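Local coordinates for rhogap protein (PDB 1F7C) that switches off the small GTPases RhoA and Cdc42 by stimulating their GTP hydrolysis, the RhoGAP domain of a larger multidomain regulator forming this chain, at residues A[68-73]-A[90-95]; A[135-140]-A[206-211]. One frame throughout, in Å; residues are numbered along the deposited sequence.

Overall arrangement
Contact 1 (68-73 with 90-95) and contact 2 (135-140 with 206-211) lie at opposite sides of the centre of one all-helical RhoGAP domain. Their centres are 32 Å apart, their nearest atoms about 17 Å, and they do not touch. Along the chain they come in series: contact 1 sets helix 65-76 against the loop leading into helix 94-106, and is complete before contact 2 joins helix 130-141 to the end of helix 198-210. Only 16 residues separate the segments of contact 1, against 65 for contact 2, so the first is local and the second ties distant parts of the sequence together. Both are packing contacts of the helical scaffold, away from Arg60, the predicted arginine finger.

Contact 1 (A[68-73]-A[90-95])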
loop_
_atom_site.group_PDB
_atom_site.type_symbol
_atom_site.label_atom_id
_atom_site.label_comp_id
_atom_site.label_asym_id
_atom_site.label_seq_id
_atom_site.Cartn_x
_atom_site.Cartn_y
_atom_site.Cartn_z
ATOM N N VAL A 68 -17.613 5.548 4.230
ATOM C CA VAL A 68 -16.191 5.789 4.025
ATOM C C VAL A 68 -15.892 7.283 4.105
ATOM O O VAL A 68 -15.132 7.727 4.973
ATOM C CB VAL A 68 -15.724 5.255 2.654
ATOM C CG1 VAL A 68 -14.272 5.634 2.412
ATOM C CG2 VAL A 68 -15.884 3.746 2.607
ATOM N N GLN A 69 -16.502 8.049 3.201
ATOM C CA GLN A 69 -16.313 9.499 3.151
ATOM C C GLN A 69 -16.522 10.145 4.515
ATOM O O GLN A 69 -15.826 11.097 4.875
ATOM C CB GLN A 69 -17.284 10.130 2.147
ATOM C CG GLN A 69 -17.088 9.697 0.705
ATOM C CD GLN A 69 -15.676 9.940 0.217
ATOM O OE1 GLN A 69 -15.047 10.937 0.576
ATOM N NE2 GLN A 69 -15.172 9.035 -0.614
ATOM N N LYS A 70 -17.483 9.623 5.268
ATOM C CA LYS A 70 -17.785 10.163 6.586
ATOM C C LYS A 70 -16.660 9.914 7.582
ATOM O O LYS A 70 -16.380 10.760 8.430
ATOM C CB LYS A 70 -19.095 9.572 7.116
ATOM C CG LYS A 70 -19.547 10.202 8.422
ATOM C CD LYS A 70 -20.896 9.672 8.876
ATOM C CE LYS A 70 -21.300 10.288 10.210
ATOM N NZ LYS A 70 -22.611 9.763 10.686
ATOM N N LEU A 71 -16.022 8.750 7.490
ATOM C CA LEU A 71 -14.918 8.433 8.388
ATOM C C LEU A 71 -13.735 9.310 7.999
ATOM O O LEU A 71 -13.035 9.851 8.859
ATOM C CB LEU A 71 -14.537 6.950 8.281
ATOM C CG LEU A 71 -13.251 6.496 8.990
ATOM C CD1 LEU A 71 -13.298 6.873 10.460
ATOM C CD2 LEU A 71 -13.080 4.996 8.831
ATOM N N LEU A 72 -13.526 9.453 6.694
ATOM C CA LEU A 72 -12.438 10.276 6.181
ATOM C C LEU A 72 -12.531 11.700 6.714
ATOM O O LEU A 72 -11.569 12.222 7.283
ATOM C CB LEU A 72 -12.458 10.290 4.650
ATOM C CG LEU A 72 -11.846 9.054 3.993
ATOM C CD1 LEU A 72 -11.990 9.124 2.484
ATOM C CD2 LEU A 72 -10.379 8.975 4.379
ATOM N N SER A 73 -13.695 12.320 6.542
ATOM C CA SER A 73 -13.909 13.689 7.005
ATOM C C SER A 73 -13.574 13.843 8.485
ATOM O O SER A 73 -13.139 14.906 8.922
ATOM C CB SER A 73 -15.357 14.112 6.755
ATOM O OG SER A 73 -16.256 13.318 7.509
ATOM N N ALA A 90 -15.214 1.307 17.482
ATOM C CA ALA A 90 -15.702 -0.000 17.067
ATOM C C ALA A 90 -16.948 0.115 16.200
ATOM O O ALA A 90 -17.329 -0.831 15.517
ATOM C CB ALA A 90 -15.993 -0.859 18.289
ATOM N N GLU A 91 -17.583 1.281 16.231
ATOM C CA GLU A 91 -18.792 1.518 15.447
ATOM C C GLU A 91 -18.494 1.446 13.954
ATOM O O GLU A 91 -19.400 1.285 13.133
ATOM C CB GLU A 91 -19.377 2.891 15.784
ATOM C CG GLU A 91 -19.914 2.994 17.205
ATOM C CD GLU A 91 -20.203 4.425 17.625
ATOM O OE1 GLU A 91 -20.902 5.141 16.871
ATOM O OE2 GLU A 91 -19.732 4.828 18.714
ATOM N N TRP A 92 -17.216 1.564 13.611
ATOM C CA TRP A 92 -16.782 1.530 12.216
ATOM C C TRP A 92 -16.445 0.131 11.698
ATOM O O TRP A 92 -15.633 -0.582 12.282
ATOM C CB TRP A 92 -15.576 2.454 12.034
ATOM C CG TRP A 92 -15.899 3.908 12.218
ATOM C CD1 TRP A 92 -15.476 4.724 13.231
ATOM C CD2 TRP A 92 -16.729 4.718 11.369
ATOM N NE1 TRP A 92 -15.988 5.992 13.064
ATOM C CE2 TRP A 92 -16.760 6.015 11.929
ATOM C CE3 TRP A 92 -17.448 4.472 10.190
ATOM C CZ2 TRP A 92 -17.484 7.065 11.347
ATOM C CZ3 TRP A 92 -18.167 5.514 9.613
ATOM C CH2 TRP A 92 -18.178 6.793 10.192
ATOM N N GLU A 93 -17.076 -0.248 10.593
ATOM C CA GLU A 93 -16.849 -1.550 9.977
ATOM C C GLU A 93 -15.447 -1.626 9.377
ATOM O O GLU A 93 -14.904 -0.616 8.924
ATOM C CB GLU A 93 -17.891 -1.789 8.888
ATOM C CG GLU A 93 -19.317 -1.744 9.403
ATOM C CD GLU A 93 -20.344 -1.778 8.285
ATOM O OE1 GLU A 93 -20.421 -2.803 7.567
ATOM O OE2 GLU A 93 -21.071 -0.770 8.124
ATOM N N ILE A 94 -14.870 -2.825 9.378
ATOM C CA ILE A 94 -13.536 -3.047 8.831
ATOM C C ILE A 94 -13.502 -2.694 7.334
ATOM O O ILE A 94 -12.566 -2.044 6.868
ATOM C CB ILE A 94 -13.085 -4.533 9.032
ATOM C CG1 ILE A 94 -12.789 -4.808 10.516
ATOM C CG2 ILE A 94 -11.855 -4.828 8.186
ATOM C CD1 ILE A 94 -11.608 -4.036 11.076
ATOM N N LYS A 95 -14.517 -3.130 6.590
ATOM C CA LYS A 95 -14.614 -2.848 5.159
ATOM C C LYS A 95 -14.566 -1.327 4.936
ATOM O O LYS A 95 -14.052 -0.845 3.932
ATOM C CB LYS A 95 -15.928 -3.418 4.608
ATOM C CG LYS A 95 -17.176 -2.848 5.294
ATOM C CD LYS A 95 -18.420 -3.724 5.114
ATOM C CE LYS A 95 -18.806 -3.912 3.653
ATOM N NZ LYS A 95 -20.074 -4.693 3.492
#
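Trp92 reaches out of the loop before helix 94-106 and lays its indole against helix 65-76, where Leu71 and Lys70 receive it. From CB the side chain leaves with CG anti to its own carbonyl carbon (chi1 -67°), which carries the rings over to the helix. The five-membered ring comes first: CD1 and CD2 of Trp92 lie near the CD1 methyl of Leu71, which sits over one face, 3.9 Å from the centroid of the five-membered ring of Trp92 and 13° off the normal, a CH-pi contact. Trp92 NE1 is the nearest ring atom, 3.8 Å from Leu71 CD1, and Trp92 CE2 follows at 3.9 Å. Farther out, Trp92 CZ3 comes to 4.1 Å from Leu71 CB, and CZ2 approaches the Leu71 CA. At the far end Trp92 CH2 rests against the helix backbone, 4.0 Å from Leu71 N. The same atom meets Lys70 at the ring edge, with Lys70 CG 4.1 Å from Trp92 CH2. The lysine chain runs extended beyond CG and crosses the indole at about a right angle, and its CG borders the ring edge near the ring plane. No hydrogen bond joins the two segments here; Arg67 and Ile74 of the same helix also touch the indole. With an alanine here, the Leu71 methyl would probably lose the ring face it covers and the Lys70 methylenes their neighbour, so the loop would sit less firmly on the helix. One residue on, Glu93 takes the N-cap position of helix 94-106, and its OE2 forms a salt bridge with Arg67. This is a loop-borne aromatic packed on a neighbouring helix of the all-helical RhoGAP fold, holding the last part of the connection, just before helix 94-106, back on helix 65-76.

Contact 2 (A[135-140]-A[206-211]); sequences SEIHSL and EILIEN
Ile137 projects from helix 130-141 toward helix 198-210 and overlaps Ile207 and Leu208 with its two branches. This is apolar helix-to-helix packing within the all-helical RhoGAP domain, joining two helices separated by a long run of sequence. The longer branch, with CG1 anti to the carbonyl carbon (chi1 -71°), brings Ile137 CD1 to 3.5 Å from Ile207 CD1, two methyls in close contact. Ile137 CD1 also lies 4.0 Å from Ile207 CG2, so it rests against both branches of that isoleucine. Ile137 CG2, the other branch, lies 3.7 Å from Leu208 CD2; Leu208 leaves its backbone across the line to the other helix, but its end comes nearer. Leu208 also packs on Met156 of helix 146-164 and Ile137 on Ala124 of helix 115-125, which extends the apolar layer to two further helices. Just beyond the contact helix 198-210 gives way at Asn211, the residue just before helix 212-217, whose side chain turns back on the last turn. Asn211 ND2 donates to Ile207 O at 2.9 Å, lying in the carbonyl plane on a lone pair, with an N-H...O angle of 151°.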
loop_
_atom_site.group_PDB
_atom_site.type_symbol
_atom_site.label_atom_id
_atom_site.label_comp_id
_atom_site.label_asym_id
_atom_site.label_seq_id
_atom_site.Cartn_x
_atom_site.Cartn_y
_atom_site.Cartn_z
ATOM N N SER A 135 17.277 -6.046 -5.858
ATOM C CA SER A 135 18.364 -5.074 -5.724
ATOM C C SER A 135 18.009 -3.716 -6.315
ATOM O O SER A 135 18.167 -2.691 -5.662
ATOM C CB SER A 135 19.620 -5.600 -6.414
ATOM O OG SER A 135 19.751 -6.988 -6.200
ATOM N N GLU A 136 17.545 -3.715 -7.563
ATOM C CA GLU A 136 17.163 -2.473 -8.241
ATOM C C GLU A 136 16.027 -1.753 -7.534
ATOM O O GLU A 136 16.067 -0.536 -7.362
ATOM C CB GLU A 136 16.756 -2.751 -9.694
ATOM C CG GLU A 136 17.922 -2.697 -10.671
ATOM C CD GLU A 136 18.544 -1.306 -10.767
ATOM O OE1 GLU A 136 19.629 -1.186 -11.377
ATOM O OE2 GLU A 136 17.949 -0.333 -10.245
ATOM N N ILE A 137 15.016 -2.511 -7.130
ATOM C CA ILE A 137 13.876 -1.941 -6.439
ATOM C C ILE A 137 14.338 -1.420 -5.085
ATOM O O ILE A 137 13.919 -0.347 -4.648
ATOM C CB ILE A 137 12.754 -3.000 -6.297
ATOM C CG1 ILE A 137 12.145 -3.248 -7.682
ATOM C CG2 ILE A 137 11.689 -2.532 -5.304
ATOM C CD1 ILE A 137 11.103 -4.335 -7.756
ATOM N N HIS A 138 15.222 -2.170 -4.435
ATOM C CA HIS A 138 15.753 -1.771 -3.137
ATOM C C HIS A 138 16.420 -0.400 -3.274
ATOM O O HIS A 138 16.141 0.521 -2.510
ATOM C CB HIS A 138 16.776 -2.797 -2.641
ATOM C CG HIS A 138 17.324 -2.498 -1.280
ATOM N ND1 HIS A 138 18.374 -3.200 -0.730
ATOM C CD2 HIS A 138 16.956 -1.585 -0.348
ATOM C CE1 HIS A 138 18.630 -2.734 0.480
ATOM N NE2 HIS A 138 17.783 -1.754 0.736
ATOM N N SER A 139 17.308 -0.283 -4.253
ATOM C CA SER A 139 18.003 0.965 -4.519
ATOM C C SER A 139 17.028 2.093 -4.880
ATOM O O SER A 139 17.205 3.243 -4.463
ATOM C CB SER A 139 18.992 0.769 -5.662
ATOM O OG SER A 139 19.471 2.025 -6.096
ATOM N N LEU A 140 16.002 1.764 -5.658
ATOM C CA LEU A 140 15.008 2.760 -6.053
ATOM C C LEU A 140 14.203 3.276 -4.863
ATOM O O LEU A 140 13.826 4.445 -4.827
ATOM C CB LEU A 140 14.056 2.183 -7.107
ATOM C CG LEU A 140 14.656 2.032 -8.511
ATOM C CD1 LEU A 140 13.686 1.274 -9.408
ATOM C CD2 LEU A 140 14.949 3.410 -9.097
ATOM N N GLU A 206 4.247 -6.944 -4.958
ATOM C CA GLU A 206 4.556 -8.265 -4.441
ATOM C C GLU A 206 5.974 -8.325 -3.909
ATOM O O GLU A 206 6.213 -8.843 -2.819
ATOM C CB GLU A 206 4.389 -9.320 -5.523
ATOM C CG GLU A 206 2.954 -9.633 -5.890
ATOM C CD GLU A 206 2.881 -10.739 -6.913
ATOM O OE1 GLU A 206 3.859 -11.514 -7.000
ATOM O OE2 GLU A 206 1.857 -10.846 -7.619
ATOM N N ILE A 207 6.918 -7.804 -4.681
ATOM C CA ILE A 207 8.310 -7.801 -4.266
ATOM C C ILE A 207 8.499 -6.988 -2.986
ATOM O O ILE A 207 9.240 -7.383 -2.099
ATOM C CB ILE A 207 9.214 -7.226 -5.372
ATOM C CG1 ILE A 207 9.233 -8.182 -6.570
ATOM C CG2 ILE A 207 10.627 -7.026 -4.843
ATOM C CD1 ILE A 207 9.834 -7.588 -7.844
ATOM N N LEU A 208 7.814 -5.857 -2.888
ATOM C CA LEU A 208 7.924 -5.008 -1.710
ATOM C C LEU A 208 7.344 -5.647 -0.459
ATOM O O LEU A 208 7.828 -5.395 0.645
ATOM C CB LEU A 208 7.249 -3.660 -1.957
ATOM C CG LEU A 208 7.987 -2.715 -2.914
ATOM C CD1 LEU A 208 7.206 -1.420 -3.047
ATOM C CD2 LEU A 208 9.384 -2.436 -2.391
ATOM N N ILE A 209 6.302 -6.459 -0.624
ATOM C CA ILE A 209 5.676 -7.140 0.508
ATOM C C ILE A 209 6.584 -8.282 0.991
ATOM O O ILE A 209 6.857 -8.411 2.183
ATOM C CB ILE A 209 4.287 -7.728 0.124
ATOM C CG1 ILE A 209 3.302 -6.590 -0.164
ATOM C CG2 ILE A 209 3.752 -8.628 1.249
ATOM C CD1 ILE A 209 1.970 -7.061 -0.726
ATOM N N GLU A 210 7.080 -9.082 0.055
ATOM C CA GLU A 210 7.930 -10.205 0.403
ATOM C C GLU A 210 9.348 -9.902 0.872
ATOM O O GLU A 210 9.972 -10.747 1.500
ATOM C CB GLU A 210 7.967 -11.198 -0.758
ATOM C CG GLU A 210 6.722 -12.070 -0.814
ATOM C CD GLU A 210 6.745 -13.064 -1.954
ATOM O OE1 GLU A 210 7.756 -13.785 -2.086
ATOM O OE2 GLU A 210 5.752 -13.130 -2.712
ATOM N N ASN A 211 9.857 -8.705 0.594
ATOM C CA ASN A 211 11.213 -8.366 1.011
ATOM C C ASN A 211 11.237 -7.051 1.759
ATOM O O ASN A 211 12.244 -6.341 1.719
ATOM C CB ASN A 211 12.125 -8.245 -0.206
ATOM C CG ASN A 211 12.110 -9.488 -1.076
ATOM O OD1 ASN A 211 12.761 -10.489 -0.770
ATOM N ND2 ASN A 211 11.350 -9.434 -2.164
#